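Local coordinates for ABC transporter substrate-binding protein (Rhizobium radiobacter, PDB 6TFX) that binds the opine mannopinic acid and probably delivers it, as the periplasmic solute-binding component, to an ABC importer, at residues 277-280 and 281-284; 263-266 and 267-270; 60-63 and 64-68; 90-93 and 94-98. All coordinates share one frame; numbering follows the deposited sequence.

Interaction 1. Residues 277-280 and 281-284; sequences AAQI and AKYR. With N72 ((2~{R})-2-[[(3~{R},4~{R},5~{S})-3,4,5,6-tetrakis(oxidanyl)-2-oxidanylidene-hexyl]amino]pentanedioic acid), chain C.
R284 lies alongside I280, one turn earlier in the alpha helix 277-284, and joins this helix to the opine pocket of a family 5 solute-binding protein. The backbone N of R284 donates to I280 O at 2.8 Å, an i to i+4 bond like those that K282 and Y283 make to A278 and Q279. On the exposed flank Q279 and K282 cross at a slant, Q279 OE1 coming 3.9 Å from K282 CE, a van der Waals contact between two bent chains. On the ligand side, I280 O is also met by R284 CB at 3.4 Å and by CG at 3.5 Å. With CG beside its own backbone N (chi1 -71°), the arginine chain runs the same way as the isoleucine, and its next carbon, CD, packs on the branch methyl I280 CG2 at 3.8 Å. Both side chains, which are buried, also touch L345 of helix 340-353. Beyond CD, a skewed chi3 of 149° turns the guanidinium toward the sugar-derived end of N72. R284 NH2 donates to G341 O, with a weak second bond to S344 OG, which probably limits rotation of the flat group and leaves the other terminal nitrogen facing the ligand. R284 NH1 donates to N72 OAB, the terminal hydroxyl, at 2.8 Å and 150°, with the oxygen at the guanidinium edge near its plane.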
loop_
_atom_site.group_PDB
_atom_site.type_symbol
_atom_site.label_atom_id
_atom_site.label_comp_id
_atom_site.label_asym_id
_atom_site.label_seq_id
_atom_site.Cartn_x
_atom_site.Cartn_y
_atom_site.Cartn_z
ATOM N N ALA A 277 -6.547 20.980 2.059
ATOM C CA ALA A 277 -5.406 20.142 1.711
ATOM C C ALA A 277 -4.177 20.972 1.343
ATOM O O ALA A 277 -3.048 20.616 1.729
ATOM C CB ALA A 277 -5.791 19.202 0.574
ATOM N N ALA A 278 -4.380 22.093 0.603
ATOM C CA ALA A 278 -3.221 22.938 0.211
ATOM C C ALA A 278 -2.465 23.463 1.430
ATOM O O ALA A 278 -1.223 23.482 1.429
ATOM C CB ALA A 278 -3.667 24.093 -0.677
ATOM N N GLN A 279 -3.195 23.823 2.488
ATOM C CA GLN A 279 -2.552 24.304 3.719
ATOM C C GLN A 279 -1.805 23.183 4.454
ATOM O O GLN A 279 -0.733 23.435 5.030
ATOM C CB GLN A 279 -3.550 25.025 4.624
ATOM C CG GLN A 279 -4.081 26.332 3.985
ATOM C CD GLN A 279 -3.163 27.548 4.054
ATOM O OE1 GLN A 279 -2.027 27.496 4.549
ATOM N NE2 GLN A 279 -3.646 28.682 3.547
ATOM N N ILE A 280 -2.329 21.930 4.403
ATOM C CA ILE A 280 -1.624 20.807 5.031
ATOM C C ILE A 280 -0.306 20.572 4.261
ATOM O O ILE A 280 0.748 20.363 4.880
ATOM C CB ILE A 280 -2.496 19.519 5.026
ATOM C CG1 ILE A 280 -3.712 19.722 5.952
ATOM C CG2 ILE A 280 -1.671 18.261 5.433
ATOM C CD1 ILE A 280 -4.827 18.655 5.745
ATOM N N ALA A 281 -0.372 20.626 2.914
ATOM C CA ALA A 281 0.824 20.418 2.067
ATOM C C ALA A 281 1.867 21.512 2.320
ATOM O O ALA A 281 3.052 21.205 2.430
ATOM C CB ALA A 281 0.416 20.394 0.593
ATOM N N LYS A 282 1.431 22.784 2.446
ATOM C CA LYS A 282 2.357 23.909 2.714
ATOM C C LYS A 282 3.024 23.735 4.072
ATOM O O LYS A 282 4.230 23.914 4.189
ATOM C CB LYS A 282 1.608 25.253 2.683
ATOM C CG LYS A 282 1.800 26.018 1.376
ATOM C CD LYS A 282 1.429 27.498 1.503
ATOM C CE LYS A 282 -0.027 27.799 1.213
ATOM N NZ LYS A 282 -0.331 27.774 -0.245
ATOM N N TYR A 283 2.243 23.331 5.091
ATOM C CA TYR A 283 2.750 23.122 6.452
ATOM C C TYR A 283 3.742 21.961 6.505
ATOM O O TYR A 283 4.842 22.105 7.062
ATOM C CB TYR A 283 1.581 22.867 7.422
ATOM C CG TYR A 283 2.028 22.419 8.796
ATOM C CD1 TYR A 283 2.614 23.315 9.687
ATOM C CD2 TYR A 283 1.865 21.100 9.209
ATOM C CE1 TYR A 283 3.082 22.895 10.930
ATOM C CE2 TYR A 283 2.321 20.670 10.454
ATOM C CZ TYR A 283 2.905 21.578 11.322
ATOM O OH TYR A 283 3.325 21.181 12.572
ATOM N N ARG A 284 3.338 20.794 5.955
ATOM C CA ARG A 284 4.195 19.595 5.987
ATOM C C ARG A 284 5.415 19.707 5.088
ATOM O O ARG A 284 6.459 19.166 5.436
ATOM C CB ARG A 284 3.399 18.335 5.655
ATOM C CG ARG A 284 2.449 17.952 6.782
ATOM C CD ARG A 284 1.683 16.676 6.457
ATOM N NE ARG A 284 1.386 15.955 7.691
ATOM C CZ ARG A 284 0.941 14.699 7.747
ATOM N NH1 ARG A 284 0.685 14.024 6.628
ATOM N NH2 ARG A 284 0.749 14.110 8.924
HETATM O OAB N72 C . 0.671 11.233 6.990
HETATM C CAF N72 C . -0.039 10.216 6.256
HETATM C CAG N72 C . 0.267 8.727 6.629
HETATM O OAC N72 C . 1.430 8.573 7.378
HETATM C CAH N72 C . 0.009 7.796 5.443
HETATM O OAM N72 C . -0.133 8.273 4.160
HETATM C CAI N72 C . 0.706 6.551 4.928
HETATM O OAD N72 C . 2.088 6.602 5.206
HETATM C CAJ N72 C . -0.046 5.290 5.279
HETATM O OAE N72 C . -1.283 5.376 5.489
HETATM C CAK N72 C . 0.716 3.943 5.434
HETATM N N N72 C . 0.379 3.028 4.370
HETATM C CA N72 C . -0.303 1.813 4.609
HETATM C C N72 C . -0.950 1.602 5.950
HETATM O O N72 C . -2.140 1.837 6.402
HETATM C CB N72 C . -1.156 1.451 3.390
HETATM C CG N72 C . -2.362 0.527 3.561
HETATM C CD N72 C . -2.692 -0.279 2.302
HETATM O OE1 N72 C . -1.790 -0.624 1.472
HETATM O OE2 N72 C . -3.881 -0.616 2.107
HETATM O OXT N72 C . -0.043 1.044 6.594
#

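Interaction 2. Residues 263-266 and 267-270; sequences NDIR and VRQA
The N-cap of helix 265-272 is D264, whose carbonyl O takes the N-H of V267 at 3.0 Å in the opening turn, with a weaker bond from R268 N. Its carboxylate caps as well: CG stands opposite the backbone N across the CA-CB bond (chi1 -175°), which brings D264 OD1 to R266 N at 2.9 Å, met from above the carboxylate plane. R266 then returns to the cap and grips it side-on. Its NE reaches the syn lone pair of D264 OD1 at 3.1 Å, and its NH2 forms a salt bridge to D264 OD2 at 2.9 Å, both oxygens lying near the guanidinium plane. OD1 is thus gripped by two donors, and the carboxylate is held against turning. On another side of the turn, R268 spreads its guanidinium over the start of the helix: I265 CA sits over the centre of one face, and R268 NH2 touches I265 CG1 at 3.6 Å. NH1 bonds F262 O and, through a water, N263 O, while NH2 bonds N451 O. Q269 crosses I265, with its CG 3.2 Å from I265 O. The R268 side chain comes within about 7 Å of a bound magnesium ion without being one of its ligands. V267 and A270 both rest on L321 of helix 314-323 and on F358 of strand 358-365.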
loop_
_atom_site.group_PDB
_atom_site.type_symbol
_atom_site.label_atom_id
_atom_site.label_comp_id
_atom_site.label_asym_id
_atom_site.label_seq_id
_atom_site.Cartn_x
_atom_site.Cartn_y
_atom_site.Cartn_z
ATOM N N ASN A 263 -25.459 10.872 5.686
ATOM C CA ASN A 263 -26.282 10.436 4.563
ATOM C C ASN A 263 -26.930 11.656 3.866
ATOM O O ASN A 263 -27.523 11.497 2.794
ATOM C CB ASN A 263 -27.297 9.379 4.947
ATOM C CG ASN A 263 -28.304 9.862 5.946
ATOM O OD1 ASN A 263 -28.031 10.741 6.758
ATOM N ND2 ASN A 263 -29.514 9.304 5.890
ATOM N N ASP A 264 -26.805 12.871 4.464
ATOM C CA ASP A 264 -27.281 14.108 3.842
ATOM C C ASP A 264 -26.066 14.702 3.109
ATOM O O ASP A 264 -25.042 15.017 3.734
ATOM C CB ASP A 264 -27.774 15.094 4.911
ATOM C CG ASP A 264 -28.415 16.375 4.378
ATOM O OD1 ASP A 264 -28.086 16.792 3.241
ATOM O OD2 ASP A 264 -29.246 16.959 5.091
ATOM N N ILE A 265 -26.156 14.835 1.776
ATOM C CA ILE A 265 -25.038 15.389 1.005
ATOM C C ILE A 265 -24.588 16.759 1.525
ATOM O O ILE A 265 -23.398 17.070 1.442
ATOM C CB ILE A 265 -25.355 15.404 -0.514
ATOM C CG1 ILE A 265 -24.044 15.580 -1.337
ATOM C CG2 ILE A 265 -26.466 16.436 -0.870
ATOM C CD1 ILE A 265 -24.147 15.298 -2.839
ATOM N N ARG A 266 -25.522 17.583 2.061
ATOM C CA ARG A 266 -25.151 18.921 2.576
ATOM C C ARG A 266 -24.152 18.827 3.723
ATOM O O ARG A 266 -23.281 19.691 3.859
ATOM C CB ARG A 266 -26.385 19.704 2.999
ATOM C CG ARG A 266 -27.301 19.993 1.811
ATOM C CD ARG A 266 -28.631 20.561 2.280
ATOM N NE ARG A 266 -29.378 19.583 3.072
ATOM C CZ ARG A 266 -30.618 19.763 3.502
ATOM N NH1 ARG A 266 -31.272 20.882 3.214
ATOM N NH2 ARG A 266 -31.218 18.827 4.227
ATOM N N VAL A 267 -24.288 17.793 4.564
ATOM C CA VAL A 267 -23.363 17.592 5.688
ATOM C C VAL A 267 -21.991 17.200 5.147
ATOM O O VAL A 267 -20.968 17.669 5.648
ATOM C CB VAL A 267 -23.912 16.585 6.726
ATOM C CG1 VAL A 267 -22.932 16.394 7.887
ATOM C CG2 VAL A 267 -25.275 17.044 7.249
ATOM N N ARG A 268 -21.963 16.342 4.111
ATOM C CA ARG A 268 -20.684 15.917 3.509
ATOM C C ARG A 268 -20.032 17.127 2.825
ATOM O O ARG A 268 -18.825 17.363 2.965
ATOM C CB ARG A 268 -20.915 14.793 2.478
ATOM C CG ARG A 268 -21.526 13.551 3.115
ATOM C CD ARG A 268 -21.333 12.293 2.275
ATOM N NE ARG A 268 -21.923 12.384 0.934
ATOM C CZ ARG A 268 -23.167 12.021 0.639
ATOM N NH1 ARG A 268 -24.016 11.688 1.607
ATOM N NH2 ARG A 268 -23.597 12.059 -0.616
ATOM N N GLN A 269 -20.831 17.910 2.072
ATOM C CA GLN A 269 -20.317 19.111 1.416
ATOM C C GLN A 269 -19.760 20.089 2.453
ATOM O O GLN A 269 -18.681 20.659 2.255
ATOM C CB GLN A 269 -21.428 19.798 0.616
ATOM C CG GLN A 269 -21.834 19.004 -0.624
ATOM C CD GLN A 269 -23.092 19.564 -1.253
ATOM O OE1 GLN A 269 -23.960 20.148 -0.579
ATOM N NE2 GLN A 269 -23.219 19.379 -2.569
ATOM N N ALA A 270 -20.470 20.231 3.594
ATOM C CA ALA A 270 -19.993 21.116 4.657
ATOM C C ALA A 270 -18.601 20.660 5.122
ATOM O O ALA A 270 -17.720 21.480 5.281
ATOM C CB ALA A 270 -20.970 21.116 5.826
HETATM O O HOH W 1 -26.604 11.212 -0.076
#

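Interaction 3. Residues 60-63 and 64-68; sequences WESN and ADQLV
N63 OD1 gathers two backbone N-H groups from the far end of the hairpin loop, V68 N at 3.0 Å (162°) and, more weakly, L67 N. The V68 donor stands well above the plane of the side-chain amide. N63 reaches this place because its CG lies between the backbone N and the carbonyl carbon (chi1 63°), folding the amide back over the loop. Its own main chain is engaged too: N63 N donates to V68 O at 3.0 Å, and N63 O receives Q66 N at 3.0 Å. At its other end the amide meets D65. N63 ND2 lies 2.8 Å from D65 OD1 in a weak, strongly bent bond, the amide and carboxylate planes being 80° apart, and one water links ND2 to D65 OD2. D65 OD1 also accepts L67 N at 3.1 Å, closing an Asx turn, so L67 N is shared between two side-chain oxygens. V68 leans its CG2 on N63 ND2 at 3.7 Å, and S62 CA adds a CH...O contact to V68 O. R131 bonds D65 O, and the indole N-H of W69, at the start of strand 68-73, bonds Q66 O. The whole is a beta hairpin at the surface, joining antiparallel strands 57-62 and 68-73 through a type I turn from N63 to Q66, with the asparagine side chain bridging its base.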
loop_
_atom_site.group_PDB
_atom_site.type_symbol
_atom_site.label_atom_id
_atom_site.label_comp_id
_atom_site.label_asym_id
_atom_site.label_seq_id
_atom_site.Cartn_x
_atom_site.Cartn_y
_atom_site.Cartn_z
ATOM N N TRP A 60 8.799 -15.828 -20.598
ATOM C CA TRP A 60 7.372 -16.043 -20.748
ATOM C C TRP A 60 6.955 -15.622 -22.117
ATOM O O TRP A 60 7.677 -14.865 -22.779
ATOM C CB TRP A 60 6.557 -15.310 -19.686
ATOM C CG TRP A 60 6.775 -13.831 -19.642
ATOM C CD1 TRP A 60 6.050 -12.868 -20.285
ATOM C CD2 TRP A 60 7.774 -13.144 -18.878
ATOM N NE1 TRP A 60 6.564 -11.622 -20.001
ATOM C CE2 TRP A 60 7.620 -11.764 -19.130
ATOM C CE3 TRP A 60 8.776 -13.565 -17.985
ATOM C CZ2 TRP A 60 8.464 -10.803 -18.562
ATOM C CZ3 TRP A 60 9.606 -12.614 -17.418
ATOM C CH2 TRP A 60 9.443 -11.250 -17.702
ATOM N N GLU A 61 5.784 -16.091 -22.538
ATOM C CA GLU A 61 5.228 -15.731 -23.825
ATOM C C GLU A 61 3.720 -15.819 -23.763
ATOM O O GLU A 61 3.167 -16.528 -22.913
ATOM C CB GLU A 61 5.786 -16.629 -24.949
ATOM C CG GLU A 61 5.410 -18.095 -24.854
ATOM C CD GLU A 61 6.154 -19.007 -25.812
ATOM O OE1 GLU A 61 6.370 -18.608 -26.980
ATOM O OE2 GLU A 61 6.516 -20.130 -25.393
ATOM N N SER A 62 3.057 -15.104 -24.654
ATOM C CA SER A 62 1.602 -15.188 -24.743
ATOM C C SER A 62 1.237 -15.648 -26.130
ATOM O O SER A 62 2.030 -15.481 -27.069
ATOM C CB SER A 62 0.957 -13.831 -24.480
ATOM O OG SER A 62 1.412 -12.858 -25.408
ATOM N N ASN A 63 0.023 -16.194 -26.278
ATOM C CA ASN A 63 -0.489 -16.551 -27.597
ATOM C C ASN A 63 -0.942 -15.235 -28.287
ATOM O O ASN A 63 -0.929 -14.158 -27.652
ATOM C CB ASN A 63 -1.639 -17.562 -27.496
ATOM C CG ASN A 63 -2.865 -17.051 -26.780
ATOM O OD1 ASN A 63 -2.840 -16.019 -26.084
ATOM N ND2 ASN A 63 -3.971 -17.765 -26.955
ATOM N N ALA A 64 -1.327 -15.315 -29.579
ATOM C CA ALA A 64 -1.700 -14.105 -30.330
ATOM C C ALA A 64 -2.782 -13.246 -29.636
ATOM O O ALA A 64 -2.621 -12.017 -29.541
ATOM C CB ALA A 64 -2.159 -14.458 -31.736
ATOM N N ASP A 65 -3.849 -13.891 -29.115
ATOM C CA ASP A 65 -4.924 -13.117 -28.501
ATOM C C ASP A 65 -4.614 -12.666 -27.087
ATOM O O ASP A 65 -5.431 -11.967 -26.485
ATOM C CB ASP A 65 -6.291 -13.824 -28.572
ATOM C CG ASP A 65 -6.393 -15.180 -27.906
ATOM O OD1 ASP A 65 -5.608 -15.445 -26.974
ATOM O OD2 ASP A 65 -7.266 -15.986 -28.322
ATOM N N GLN A 66 -3.429 -13.039 -26.549
ATOM C CA GLN A 66 -2.991 -12.642 -25.204
ATOM C C GLN A 66 -3.941 -13.108 -24.108
ATOM O O GLN A 66 -4.055 -12.476 -23.044
ATOM C CB GLN A 66 -2.696 -11.123 -25.097
ATOM C CG GLN A 66 -1.585 -10.699 -26.047
ATOM C CD GLN A 66 -1.425 -9.210 -25.941
ATOM O OE1 GLN A 66 -2.224 -8.431 -26.477
ATOM N NE2 GLN A 66 -0.415 -8.785 -25.220
ATOM N N LEU A 67 -4.590 -14.242 -24.347
ATOM C CA LEU A 67 -5.441 -14.844 -23.314
ATOM C C LEU A 67 -4.721 -16.006 -22.629
ATOM O O LEU A 67 -5.161 -16.440 -21.561
ATOM C CB LEU A 67 -6.765 -15.368 -23.891
ATOM C CG LEU A 67 -7.699 -14.326 -24.531
ATOM C CD1 LEU A 67 -8.967 -14.991 -25.054
ATOM C CD2 LEU A 67 -8.067 -13.249 -23.562
ATOM N N VAL A 68 -3.667 -16.544 -23.255
ATOM C CA VAL A 68 -2.952 -17.678 -22.665
ATOM C C VAL A 68 -1.492 -17.295 -22.553
ATOM O O VAL A 68 -0.850 -16.997 -23.565
ATOM C CB VAL A 68 -3.156 -18.981 -23.485
ATOM C CG1 VAL A 68 -2.395 -20.149 -22.840
ATOM C CG2 VAL A 68 -4.637 -19.316 -23.628
HETATM O O HOH W 2 1.141 -19.092 -24.160
HETATM O O HOH W 3 -6.865 -18.185 -26.763
#

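Interaction 4. Residues 90-93 and 94-98; sequences DVVF and SLDKA
S94 bonds twice to D90 O: its backbone N and its hydroxyl OG both donate at 2.8 Å, coming from opposite faces of the carbonyl plane. The hydroxyl can do so because OG lies beside its own backbone N (chi1 -60°), a position from which a helical serine reaches back one turn. One turn of spacing also pairs V91 with L95, side by side and pointing the same way, with V91 CG1 to L95 CD1 at 3.9 Å. D96 lies similarly along V92, its OD2 3.6 Å from V92 CG1, while its OD1 forms a salt bridge with R99. F93 and K97 touch more loosely, F93 CE2 to K97 CD at 4.2 Å. In the next shell, I148 N donates to S94 OG, and the D90 carboxylate takes W79 NE1 and the backbone N-H groups of T87 and K150. K97 NZ forms a salt bridge with D19 OD2 and hydrogen bonds with H21 ND1 and R103 O, and K97 makes a cation-pi contact with F153. Helix 88-98 lies between the four-stranded antiparallel sheet and helix 150-156: V91, V92 and L95 press on strands 113-118 and 123-128, and F93 packs on the helix.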
loop_
_atom_site.group_PDB
_atom_site.type_symbol
_atom_site.label_atom_id
_atom_site.label_comp_id
_atom_site.label_asym_id
_atom_site.label_seq_id
_atom_site.Cartn_x
_atom_site.Cartn_y
_atom_site.Cartn_z
ATOM N N ASP A 90 3.745 -24.995 -6.791
ATOM C CA ASP A 90 3.719 -23.912 -5.797
ATOM C C ASP A 90 3.072 -22.668 -6.407
ATOM O O ASP A 90 2.343 -21.954 -5.722
ATOM C CB ASP A 90 5.152 -23.552 -5.359
ATOM C CG ASP A 90 5.813 -24.651 -4.558
ATOM O OD1 ASP A 90 5.152 -25.198 -3.645
ATOM O OD2 ASP A 90 7.009 -24.952 -4.829
ATOM N N VAL A 91 3.385 -22.382 -7.692
ATOM C CA VAL A 91 2.822 -21.213 -8.380
ATOM C C VAL A 91 1.311 -21.369 -8.524
ATOM O O VAL A 91 0.568 -20.423 -8.249
ATOM C CB VAL A 91 3.514 -20.957 -9.735
ATOM C CG1 VAL A 91 2.832 -19.818 -10.493
ATOM C CG2 VAL A 91 5.003 -20.669 -9.530
ATOM N N VAL A 92 0.855 -22.567 -8.962
ATOM C CA VAL A 92 -0.580 -22.831 -9.088
ATOM C C VAL A 92 -1.236 -22.641 -7.728
ATOM O O VAL A 92 -2.261 -21.970 -7.640
ATOM C CB VAL A 92 -0.836 -24.267 -9.638
ATOM C CG1 VAL A 92 -2.325 -24.609 -9.610
ATOM C CG2 VAL A 92 -0.279 -24.386 -11.061
ATOM N N PHE A 93 -0.648 -23.246 -6.661
ATOM C CA PHE A 93 -1.232 -23.132 -5.339
ATOM C C PHE A 93 -1.329 -21.653 -4.906
ATOM O O PHE A 93 -2.377 -21.198 -4.417
ATOM C CB PHE A 93 -0.402 -23.929 -4.321
ATOM C CG PHE A 93 -0.846 -23.691 -2.897
ATOM C CD1 PHE A 93 -1.950 -24.358 -2.374
ATOM C CD2 PHE A 93 -0.195 -22.755 -2.096
ATOM C CE1 PHE A 93 -2.386 -24.102 -1.066
ATOM C CE2 PHE A 93 -0.643 -22.490 -0.796
ATOM C CZ PHE A 93 -1.733 -23.161 -0.298
ATOM N N SER A 94 -0.233 -20.905 -5.116
ATOM C CA SER A 94 -0.173 -19.511 -4.666
ATOM C C SER A 94 -1.153 -18.610 -5.383
ATOM O O SER A 94 -1.872 -17.852 -4.721
ATOM C CB SER A 94 1.233 -18.950 -4.815
ATOM O OG SER A 94 2.143 -19.704 -4.047
ATOM N N LEU A 95 -1.171 -18.666 -6.731
ATOM C CA LEU A 95 -2.073 -17.810 -7.526
ATOM C C LEU A 95 -3.522 -18.197 -7.321
ATOM O O LEU A 95 -4.379 -17.313 -7.245
ATOM C CB LEU A 95 -1.686 -17.814 -9.010
ATOM C CG LEU A 95 -0.336 -17.163 -9.291
ATOM C CD1 LEU A 95 -0.046 -17.193 -10.784
ATOM C CD2 LEU A 95 -0.289 -15.675 -8.794
ATOM N N ASP A 96 -3.806 -19.518 -7.111
ATOM C CA ASP A 96 -5.198 -19.867 -6.833
ATOM C C ASP A 96 -5.602 -19.348 -5.457
ATOM O O ASP A 96 -6.777 -19.037 -5.235
ATOM C CB ASP A 96 -5.405 -21.385 -6.870
ATOM C CG ASP A 96 -5.455 -21.967 -8.268
ATOM O OD1 ASP A 96 -5.590 -21.172 -9.247
ATOM O OD2 ASP A 96 -5.379 -23.217 -8.393
ATOM N N LYS A 97 -4.644 -19.310 -4.510
ATOM C CA LYS A 97 -4.919 -18.781 -3.169
ATOM C C LYS A 97 -5.151 -17.260 -3.282
ATOM O O LYS A 97 -6.149 -16.771 -2.779
ATOM C CB LYS A 97 -3.762 -19.081 -2.209
ATOM C CG LYS A 97 -4.019 -18.608 -0.781
ATOM C CD LYS A 97 -2.862 -19.015 0.130
ATOM C CE LYS A 97 -3.011 -18.473 1.533
ATOM N NZ LYS A 97 -3.003 -16.982 1.555
ATOM N N ALA A 98 -4.274 -16.546 -4.016
ATOM C CA ALA A 98 -4.370 -15.092 -4.195
ATOM C C ALA A 98 -5.719 -14.678 -4.788
ATOM O O ALA A 98 -6.245 -13.636 -4.410
ATOM C CB ALA A 98 -3.250 -14.622 -5.117
#

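Overall arrangement
The four contacts fall into two regions. Interactions 3 and 4, with centres about 20 Å apart, belong to one region: the first is an exposed hairpin joining two strands of the four-stranded sheet, and the second is a buried helix packed on its other two strands. Interactions 1 and 2 lie on consecutive helices, about 24 Å apart between centres, and both are partly buried. Interactions 1 and 4 stand on opposite sides of the chain's centre, about 43 Å apart. Chemistry follows place: side-chain oxygens accept backbone N-H groups in both 263-270, as a helix cap, and 60-68, within a hairpin loop; aliphatic packing and a doubly used carbonyl mark 90-98, and interaction 1 alone reaches the opine.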